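Local coordinates for uncharacterized protein (Bacteroides ovatus, PDB 4ID2) that is of unknown function but belongs to the DUF4738 family and adopts a beta-barrel-like fold built mostly of strands, at residues I73-T78 with E109-D114; N92-V97 with M148-V153; G120-A125 with S139-A144. All coordinates share one frame; numbering follows the deposited sequence.

Contact 1: residues I73-T78 with E109-D114; sequences IVLHLT and EGIVYD
I73 gives the largest share of this contact, and its branches can be read outward from the backbone. Its CB already lies 4.0 Å from I111 CD1. One branch, CG2, stands anti to the backbone N and reaches the flank of the partner, with I73 CG2 3.9 Å from I111 CD1 and about as far from I111 CB. The other branch leaves through CG1, anti to the carbonyl carbon (chi1 -69°), and runs on extended (chi2 178°), so that the end methyl lands on main chain instead of side chain. There I73 CD1 sits 3.4 Å from G110 CA, tighter than a usual carbon-carbon contact, and 3.7 Å from I111 N. G110 has no side chain, and the methyl lies directly on its backbone. The two isoleucines share the same chi1 state and cross obliquely, which lets the I111 CD1 tip rest beside CB and CG2 of I73. A looser touch follows at L75 CD2, 4.3 Å from I111 CG2. E109 and G110 form a classic beta bulge opposite S126, and the E109 carboxylate is bridged to K115 of the second subunit. The short segments' axes come within 8.1 Å, 13° from parallel, yet these strands do not pair: side chains meet side chains and, at G110, bare backbone, consistent with two sheets facing each other across the core of a beta-barrel-like fold. Strand 67-79 is hydrogen-bonded to strands 43-53 and 82-89, which add V49 and F89 around the isoleucines, while Y123, I140 and I142 of strands 121-128 and 134-142 fill in from the layer of I111.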
loop_
_atom_site.group_PDB
_atom_site.type_symbol
_atom_site.label_atom_id
_atom_site.label_comp_id
_atom_site.label_asym_id
_atom_site.label_seq_id
_atom_site.Cartn_x
_atom_site.Cartn_y
_atom_site.Cartn_z
ATOM N N ILE A 73 -11.307 14.254 -18.016
ATOM C CA ILE A 73 -11.927 12.977 -18.340
ATOM C C ILE A 73 -13.432 13.152 -18.308
ATOM O O ILE A 73 -13.976 13.431 -17.248
ATOM C CB ILE A 73 -11.450 11.825 -17.410
ATOM C CG1 ILE A 73 -9.966 11.501 -17.697
ATOM C CG2 ILE A 73 -12.304 10.581 -17.648
ATOM C CD1 ILE A 73 -9.340 10.448 -16.868
ATOM N N VAL A 74 -14.111 12.970 -19.449
ATOM C CA VAL A 74 -15.568 13.051 -19.498
ATOM C C VAL A 74 -16.108 11.649 -19.234
ATOM O O VAL A 74 -15.787 10.737 -19.987
ATOM C CB VAL A 74 -16.086 13.624 -20.837
ATOM C CG1 VAL A 74 -17.619 13.621 -20.878
ATOM C CG2 VAL A 74 -15.548 15.037 -21.073
ATOM N N LEU A 75 -16.912 11.479 -18.175
ATOM C CA LEU A 75 -17.553 10.212 -17.839
ATOM C C LEU A 75 -19.042 10.375 -18.120
ATOM O O LEU A 75 -19.689 11.180 -17.463
ATOM C CB LEU A 75 -17.270 9.826 -16.367
ATOM C CG LEU A 75 -18.162 8.754 -15.691
ATOM C CD1 LEU A 75 -18.288 7.492 -16.504
ATOM C CD2 LEU A 75 -17.598 8.359 -14.331
ATOM N N HIS A 76 -19.566 9.676 -19.148
ATOM C CA HIS A 76 -20.986 9.710 -19.510
ATOM C C HIS A 76 -21.615 8.347 -19.197
ATOM O O HIS A 76 -21.402 7.377 -19.926
ATOM C CB HIS A 76 -21.193 10.085 -20.987
ATOM C CG HIS A 76 -22.601 10.496 -21.317
ATOM N ND1 HIS A 76 -22.931 10.971 -22.569
ATOM C CD2 HIS A 76 -23.714 10.520 -20.542
ATOM C CE1 HIS A 76 -24.224 11.257 -22.525
ATOM N NE2 HIS A 76 -24.735 11.011 -21.323
ATOM N N LEU A 77 -22.367 8.277 -18.095
ATOM C CA LEU A 77 -23.046 7.061 -17.648
ATOM C C LEU A 77 -24.526 7.139 -17.999
ATOM O O LEU A 77 -25.178 8.100 -17.607
ATOM C CB LEU A 77 -22.868 6.904 -16.126
ATOM C CG LEU A 77 -23.500 5.667 -15.485
ATOM C CD1 LEU A 77 -22.934 4.392 -16.088
ATOM C CD2 LEU A 77 -23.312 5.687 -13.978
ATOM N N THR A 78 -25.064 6.130 -18.710
ATOM C CA THR A 78 -26.479 6.115 -19.093
ATOM C C THR A 78 -27.132 4.793 -18.724
ATOM O O THR A 78 -26.450 3.786 -18.598
ATOM C CB THR A 78 -26.648 6.388 -20.596
ATOM O OG1 THR A 78 -26.048 5.335 -21.335
ATOM C CG2 THR A 78 -26.035 7.703 -21.026
ATOM N N GLU A 109 -4.775 10.701 -14.913
ATOM C CA GLU A 109 -4.379 9.636 -15.824
ATOM C C GLU A 109 -5.559 8.864 -16.367
ATOM O O GLU A 109 -5.544 8.514 -17.541
ATOM C CB GLU A 109 -3.438 8.652 -15.099
ATOM C CG GLU A 109 -2.746 7.653 -16.022
ATOM C CD GLU A 109 -1.917 6.584 -15.336
ATOM O OE1 GLU A 109 -2.280 6.167 -14.212
ATOM O OE2 GLU A 109 -0.932 6.119 -15.954
ATOM N N GLY A 110 -6.487 8.476 -15.507
ATOM C CA GLY A 110 -7.587 7.639 -15.956
ATOM C C GLY A 110 -8.700 7.439 -14.952
ATOM O O GLY A 110 -8.505 7.610 -13.746
ATOM N N ILE A 111 -9.891 7.104 -15.476
ATOM C CA ILE A 111 -11.095 6.758 -14.714
ATOM C C ILE A 111 -11.636 5.522 -15.424
ATOM O O ILE A 111 -11.863 5.567 -16.637
ATOM C CB ILE A 111 -12.112 7.932 -14.592
ATOM C CG1 ILE A 111 -11.520 9.075 -13.716
ATOM C CG2 ILE A 111 -13.427 7.425 -13.992
ATOM C CD1 ILE A 111 -12.276 10.430 -13.737
ATOM N N VAL A 112 -11.751 4.413 -14.689
ATOM C CA VAL A 112 -12.035 3.085 -15.223
ATOM C C VAL A 112 -13.180 2.395 -14.487
ATOM O O VAL A 112 -13.068 2.256 -13.275
ATOM C CB VAL A 112 -10.702 2.286 -15.011
ATOM C CG1 VAL A 112 -10.893 0.777 -15.157
ATOM C CG2 VAL A 112 -9.589 2.805 -15.919
ATOM N N TYR A 113 -14.201 1.841 -15.200
ATOM C CA TYR A 113 -15.235 1.045 -14.532
ATOM C C TYR A 113 -14.530 -0.081 -13.779
ATOM O O TYR A 113 -13.696 -0.768 -14.374
ATOM C CB TYR A 113 -16.250 0.467 -15.545
ATOM C CG TYR A 113 -17.173 -0.567 -14.930
ATOM C CD1 TYR A 113 -18.247 -0.185 -14.135
ATOM C CD2 TYR A 113 -16.915 -1.926 -15.063
ATOM C CE1 TYR A 113 -19.070 -1.130 -13.529
ATOM C CE2 TYR A 113 -17.723 -2.881 -14.449
ATOM C CZ TYR A 113 -18.803 -2.478 -13.683
ATOM O OH TYR A 113 -19.635 -3.386 -13.076
ATOM N N ASP A 114 -14.821 -0.238 -12.484
ATOM C CA ASP A 114 -14.191 -1.259 -11.665
ATOM C C ASP A 114 -15.195 -2.346 -11.309
ATOM O O ASP A 114 -15.015 -3.486 -11.713
ATOM C CB ASP A 114 -13.572 -0.641 -10.399
ATOM C CG ASP A 114 -12.798 -1.647 -9.572
ATOM O OD1 ASP A 114 -11.730 -2.097 -10.033
ATOM O OD2 ASP A 114 -13.273 -2.002 -8.477
#

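Contact 2: residues N92-V97 with M148-V153; sequences NDFSSV and MSIQKV
Along strand 148-152 the loop is first met at I150, whose two branches spread against it. CG1, anti to the carbonyl carbon, brings I150 CG1 to 3.9 Å from D93 O. The other branch, anti to the backbone N, meets the aromatic ring: I150 CG2 lies 3.3 Å from F94 CD2, a close approach that is oblique to the ring, and the two side chains cross at about a right angle. The same methyl also reaches the valine, with I150 CG2 3.9 Å from V97 CG2, so ring and valine approach it from directions about a right angle apart. An alanine at I150 would remove this methyl and the CG1 branch, and would probably loosen the seating of F94 and V97 on the strand. At Q151 the backbone takes over, its C being 4.2 Å from V97 CG2. K152 then lays its aliphatic chain alongside the end of the loop: chi1 (-169°) and chi2 are extended and put K152 CD 3.4 Å from V97 O, while CE, past the bend at chi3, stays beside that oxygen. The loop keeps its shape through its own bonds, since N92 O accepts from both S95 N and S95 OG, and V97 N donates to F94 O. F94 also rests on L138 and I140. A connecting loop thus packs through F94 and V97 on the sheet's outermost strand within this chain, consistent with a beta-barrel-like fold.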
loop_
_atom_site.group_PDB
_atom_site.type_symbol
_atom_site.label_atom_id
_atom_site.label_comp_id
_atom_site.label_asym_id
_atom_site.label_seq_id
_atom_site.Cartn_x
_atom_site.Cartn_y
_atom_site.Cartn_z
ATOM N N ASN A 92 -8.602 18.117 -9.862
ATOM C CA ASN A 92 -9.140 19.015 -8.833
ATOM C C ASN A 92 -10.434 18.474 -8.201
ATOM O O ASN A 92 -10.732 18.848 -7.069
ATOM C CB ASN A 92 -9.348 20.418 -9.394
ATOM C CG ASN A 92 -8.115 20.947 -10.087
ATOM O OD1 ASN A 92 -8.086 21.093 -11.310
ATOM N ND2 ASN A 92 -7.034 21.122 -9.340
ATOM N N ASP A 93 -11.144 17.534 -8.866
ATOM C CA ASP A 93 -12.321 16.865 -8.282
ATOM C C ASP A 93 -11.957 15.986 -7.075
ATOM O O ASP A 93 -12.857 15.561 -6.357
ATOM C CB ASP A 93 -13.038 15.984 -9.320
ATOM C CG ASP A 93 -13.803 16.794 -10.331
ATOM O OD1 ASP A 93 -14.863 17.335 -9.969
ATOM O OD2 ASP A 93 -13.325 16.917 -11.470
ATOM N N PHE A 94 -10.658 15.684 -6.880
ATOM C CA PHE A 94 -10.142 14.885 -5.774
ATOM C C PHE A 94 -9.405 15.764 -4.742
ATOM O O PHE A 94 -8.718 15.227 -3.881
ATOM C CB PHE A 94 -9.194 13.802 -6.334
ATOM C CG PHE A 94 -9.832 12.925 -7.394
ATOM C CD1 PHE A 94 -9.818 13.299 -8.730
ATOM C CD2 PHE A 94 -10.465 11.740 -7.051
ATOM C CE1 PHE A 94 -10.435 12.507 -9.703
ATOM C CE2 PHE A 94 -11.082 10.948 -8.029
ATOM C CZ PHE A 94 -11.064 11.340 -9.346
ATOM N N SER A 95 -9.572 17.104 -4.800
ATOM C CA SER A 95 -8.923 18.043 -3.875
ATOM C C SER A 95 -9.367 17.836 -2.419
ATOM O O SER A 95 -8.603 18.162 -1.510
ATOM C CB SER A 95 -9.199 19.487 -4.286
ATOM O OG SER A 95 -10.584 19.790 -4.259
ATOM N N SER A 96 -10.577 17.296 -2.198
ATOM C CA SER A 96 -11.087 17.031 -0.855
ATOM C C SER A 96 -10.397 15.831 -0.180
ATOM O O SER A 96 -10.477 15.736 1.041
ATOM C CB SER A 96 -12.592 16.779 -0.901
ATOM O OG SER A 96 -12.895 15.688 -1.758
ATOM N N VAL A 97 -9.753 14.914 -0.942
ATOM C CA VAL A 97 -9.112 13.722 -0.359
ATOM C C VAL A 97 -7.620 13.541 -0.784
ATOM O O VAL A 97 -7.049 12.502 -0.469
ATOM C CB VAL A 97 -9.939 12.441 -0.675
ATOM C CG1 VAL A 97 -11.362 12.563 -0.132
ATOM C CG2 VAL A 97 -9.963 12.120 -2.171
HETATM N N MSE A 148 -22.944 11.076 -6.591
HETATM C CA MSE A 148 -21.549 10.713 -6.757
HETATM C C MSE A 148 -20.717 11.041 -5.511
HETATM O O MSE A 148 -20.916 12.087 -4.903
HETATM C CB MSE A 148 -21.007 11.459 -7.975
HETATM C CG MSE A 148 -19.643 10.989 -8.418
HETATM SE SE MSE A 148 -18.355 12.394 -8.539
HETATM C CE MSE A 148 -18.416 13.112 -6.729
ATOM N N SER A 149 -19.773 10.151 -5.148
ATOM C CA SER A 149 -18.857 10.358 -4.018
ATOM C C SER A 149 -17.432 9.960 -4.414
ATOM O O SER A 149 -17.255 9.090 -5.260
ATOM C CB SER A 149 -19.310 9.580 -2.788
ATOM O OG SER A 149 -19.428 8.191 -3.035
ATOM N N ILE A 150 -16.430 10.633 -3.823
ATOM C CA ILE A 150 -15.003 10.426 -4.080
ATOM C C ILE A 150 -14.331 9.873 -2.841
ATOM O O ILE A 150 -14.603 10.352 -1.749
ATOM C CB ILE A 150 -14.329 11.775 -4.482
ATOM C CG1 ILE A 150 -14.996 12.423 -5.707
ATOM C CG2 ILE A 150 -12.833 11.612 -4.705
ATOM C CD1 ILE A 150 -15.067 11.582 -6.925
ATOM N N GLN A 151 -13.392 8.924 -3.017
ATOM C CA GLN A 151 -12.636 8.341 -1.905
ATOM C C GLN A 151 -11.182 8.112 -2.290
ATOM O O GLN A 151 -10.864 7.879 -3.459
ATOM C CB GLN A 151 -13.229 6.989 -1.439
ATOM C CG GLN A 151 -14.742 6.938 -1.168
ATOM C CD GLN A 151 -15.639 6.849 -2.392
ATOM O OE1 GLN A 151 -16.626 7.581 -2.494
ATOM N NE2 GLN A 151 -15.389 5.914 -3.307
ATOM N N LYS A 152 -10.310 8.131 -1.284
ATOM C CA LYS A 152 -8.897 7.816 -1.434
ATOM C C LYS A 152 -8.733 6.359 -1.081
ATOM O O LYS A 152 -9.387 5.885 -0.154
ATOM C CB LYS A 152 -8.040 8.705 -0.519
ATOM C CG LYS A 152 -6.544 8.627 -0.792
ATOM C CD LYS A 152 -5.758 9.427 0.248
ATOM C CE LYS A 152 -4.489 10.040 -0.291
ATOM N NZ LYS A 152 -3.930 11.052 0.642
ATOM N N VAL A 153 -7.893 5.637 -1.818
ATOM C CA VAL A 153 -7.650 4.222 -1.547
ATOM C C VAL A 153 -6.668 4.149 -0.383
ATOM O O VAL A 153 -5.573 4.701 -0.491
ATOM C CB VAL A 153 -7.140 3.495 -2.812
ATOM C CG1 VAL A 153 -6.704 2.062 -2.500
ATOM C CG2 VAL A 153 -8.204 3.526 -3.910
#

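Contact 3: residues G120-A125 with S139-A144; sequences GIVYAA and SITITA
Four nearly straight backbone hydrogen bonds stitch the tight middle of this pairing. I121 N donates to I142 O at 2.7 Å, 27° above the carbonyl plane, and I142 N returns an in-plane bond to I121 O. At the next hydrogen-bonded pair, two residues on, Y123 N approaches I140 O nearly along the C=O axis (162°), while I140 N bonds to Y123 O at 3.0 Å. I140 O also lies in plane at the Y123 ring edge. G120 is tight too: G120 CA nears I142 O at 3.4 Å, and a CB there would clash. The pairs I121-I142 and Y123-I140 put a buried apolar row on one face, which A125 extends: Y123 CE1 is 3.8 Å from I142 CD1, and A125 CB is 4.0 Å from I140 CD1. The Y123 hydroxyl is hydrogen-bonded to S47 OG. The strands form an antiparallel beta hairpin, the centre of a four-stranded meander. The other face is looser: V122 CG2 lies 3.9 Å from T141 OG1, itself near the Q151 amide, but less surface is buried and partly exposed A124 brings no side chain onto S139. At the open end, partly exposed T143 points its CB away, its hydroxyl hydrogen-bonded to D145 OD1 and K147 N.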
loop_
_atom_site.group_PDB
_atom_site.type_symbol
_atom_site.label_atom_id
_atom_site.label_comp_id
_atom_site.label_asym_id
_atom_site.label_seq_id
_atom_site.Cartn_x
_atom_site.Cartn_y
_atom_site.Cartn_z
ATOM N N GLY A 120 -23.002 1.588 -4.772
ATOM C CA GLY A 120 -23.187 2.028 -6.146
ATOM C C GLY A 120 -22.186 1.453 -7.127
ATOM O O GLY A 120 -21.523 0.450 -6.850
ATOM N N ILE A 121 -22.074 2.109 -8.280
ATOM C CA ILE A 121 -21.168 1.749 -9.362
ATOM C C ILE A 121 -19.819 2.352 -9.016
ATOM O O ILE A 121 -19.729 3.569 -8.905
ATOM C CB ILE A 121 -21.728 2.284 -10.710
ATOM C CG1 ILE A 121 -23.135 1.704 -10.988
ATOM C CG2 ILE A 121 -20.770 1.972 -11.870
ATOM C CD1 ILE A 121 -23.935 2.480 -11.942
ATOM N N VAL A 122 -18.775 1.525 -8.860
ATOM C CA VAL A 122 -17.448 1.994 -8.469
ATOM C C VAL A 122 -16.523 2.080 -9.675
ATOM O O VAL A 122 -16.422 1.130 -10.451
ATOM C CB VAL A 122 -16.842 1.087 -7.375
ATOM C CG1 VAL A 122 -15.450 1.575 -6.963
ATOM C CG2 VAL A 122 -17.766 1.020 -6.164
ATOM N N TYR A 123 -15.814 3.215 -9.790
ATOM C CA TYR A 123 -14.813 3.466 -10.822
ATOM C C TYR A 123 -13.461 3.591 -10.177
ATOM O O TYR A 123 -13.351 4.236 -9.140
ATOM C CB TYR A 123 -15.104 4.758 -11.593
ATOM C CG TYR A 123 -16.261 4.656 -12.558
ATOM C CD1 TYR A 123 -17.575 4.708 -12.109
ATOM C CD2 TYR A 123 -16.045 4.528 -13.925
ATOM C CE1 TYR A 123 -18.645 4.571 -12.992
ATOM C CE2 TYR A 123 -17.107 4.398 -14.816
ATOM C CZ TYR A 123 -18.407 4.448 -14.347
ATOM O OH TYR A 123 -19.458 4.331 -15.219
ATOM N N ALA A 124 -12.432 2.999 -10.775
ATOM C CA ALA A 124 -11.072 3.160 -10.287
ATOM C C ALA A 124 -10.547 4.404 -10.950
ATOM O O ALA A 124 -10.779 4.585 -12.145
ATOM C CB ALA A 124 -10.222 1.943 -10.639
ATOM N N ALA A 125 -9.945 5.306 -10.182
ATOM C CA ALA A 125 -9.413 6.561 -10.708
ATOM C C ALA A 125 -7.953 6.696 -10.323
ATOM O O ALA A 125 -7.540 6.172 -9.287
ATOM C CB ALA A 125 -10.212 7.734 -10.171
ATOM N N SER A 139 -10.950 6.498 -5.999
ATOM C CA SER A 139 -12.176 5.852 -6.488
ATOM C C SER A 139 -13.370 6.812 -6.537
ATOM O O SER A 139 -13.419 7.773 -5.774
ATOM C CB SER A 139 -12.527 4.639 -5.640
ATOM O OG SER A 139 -12.651 5.001 -4.280
ATOM N N ILE A 140 -14.290 6.573 -7.502
ATOM C CA ILE A 140 -15.525 7.344 -7.708
ATOM C C ILE A 140 -16.670 6.363 -7.575
ATOM O O ILE A 140 -16.673 5.363 -8.296
ATOM C CB ILE A 140 -15.565 8.036 -9.104
ATOM C CG1 ILE A 140 -14.315 8.895 -9.392
ATOM C CG2 ILE A 140 -16.846 8.859 -9.298
ATOM C CD1 ILE A 140 -13.993 8.929 -10.850
ATOM N N THR A 141 -17.629 6.621 -6.683
ATOM C CA THR A 141 -18.796 5.747 -6.520
ATOM C C THR A 141 -20.019 6.525 -6.979
ATOM O O THR A 141 -20.231 7.636 -6.501
ATOM C CB THR A 141 -18.911 5.252 -5.077
ATOM O OG1 THR A 141 -17.681 4.617 -4.721
ATOM C CG2 THR A 141 -20.071 4.272 -4.881
ATOM N N ILE A 142 -20.803 5.967 -7.922
ATOM C CA ILE A 142 -22.005 6.624 -8.443
ATOM C C ILE A 142 -23.209 5.751 -8.118
ATOM O O ILE A 142 -23.206 4.566 -8.457
ATOM C CB ILE A 142 -21.889 6.902 -9.962
ATOM C CG1 ILE A 142 -20.702 7.832 -10.258
ATOM C CG2 ILE A 142 -23.198 7.523 -10.495
ATOM C CD1 ILE A 142 -20.169 7.741 -11.662
ATOM N N THR A 143 -24.245 6.328 -7.475
ATOM C CA THR A 143 -25.450 5.564 -7.131
ATOM C C THR A 143 -26.353 5.474 -8.350
ATOM O O THR A 143 -26.115 6.161 -9.340
ATOM C CB THR A 143 -26.194 6.198 -5.948
ATOM O OG1 THR A 143 -26.694 7.476 -6.342
ATOM C CG2 THR A 143 -25.325 6.325 -4.700
ATOM N N ALA A 144 -27.406 4.652 -8.273
ATOM C CA ALA A 144 -28.352 4.498 -9.376
ATOM C C ALA A 144 -29.087 5.815 -9.695
ATOM O O ALA A 144 -29.401 6.058 -10.865
ATOM C CB ALA A 144 -29.358 3.403 -9.058
#

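Contact 3 is the hub of the three. Its strand 121-128 borders strand 107-116 of contact 1 through probable hydrogen bonds from A124 N to V112 O (2.7 Å) and from D114 N to V122 O (2.9 Å). Its other strand meets that of contact 2 through T141 N to S149 O and S139 N to Q151 O. I140 ties the cores together, packing on both I111 and I150. The centres of contacts 1 and 3 are about 9 Å apart, those of 2 and 3 about 11 Å, and contacts 1 and 2 do not touch, their nearest atoms being about 5 Å apart. No active site is known; a 1,2-ethanediol, probably from crystallisation, lies about 5 Å from the E109 side chain.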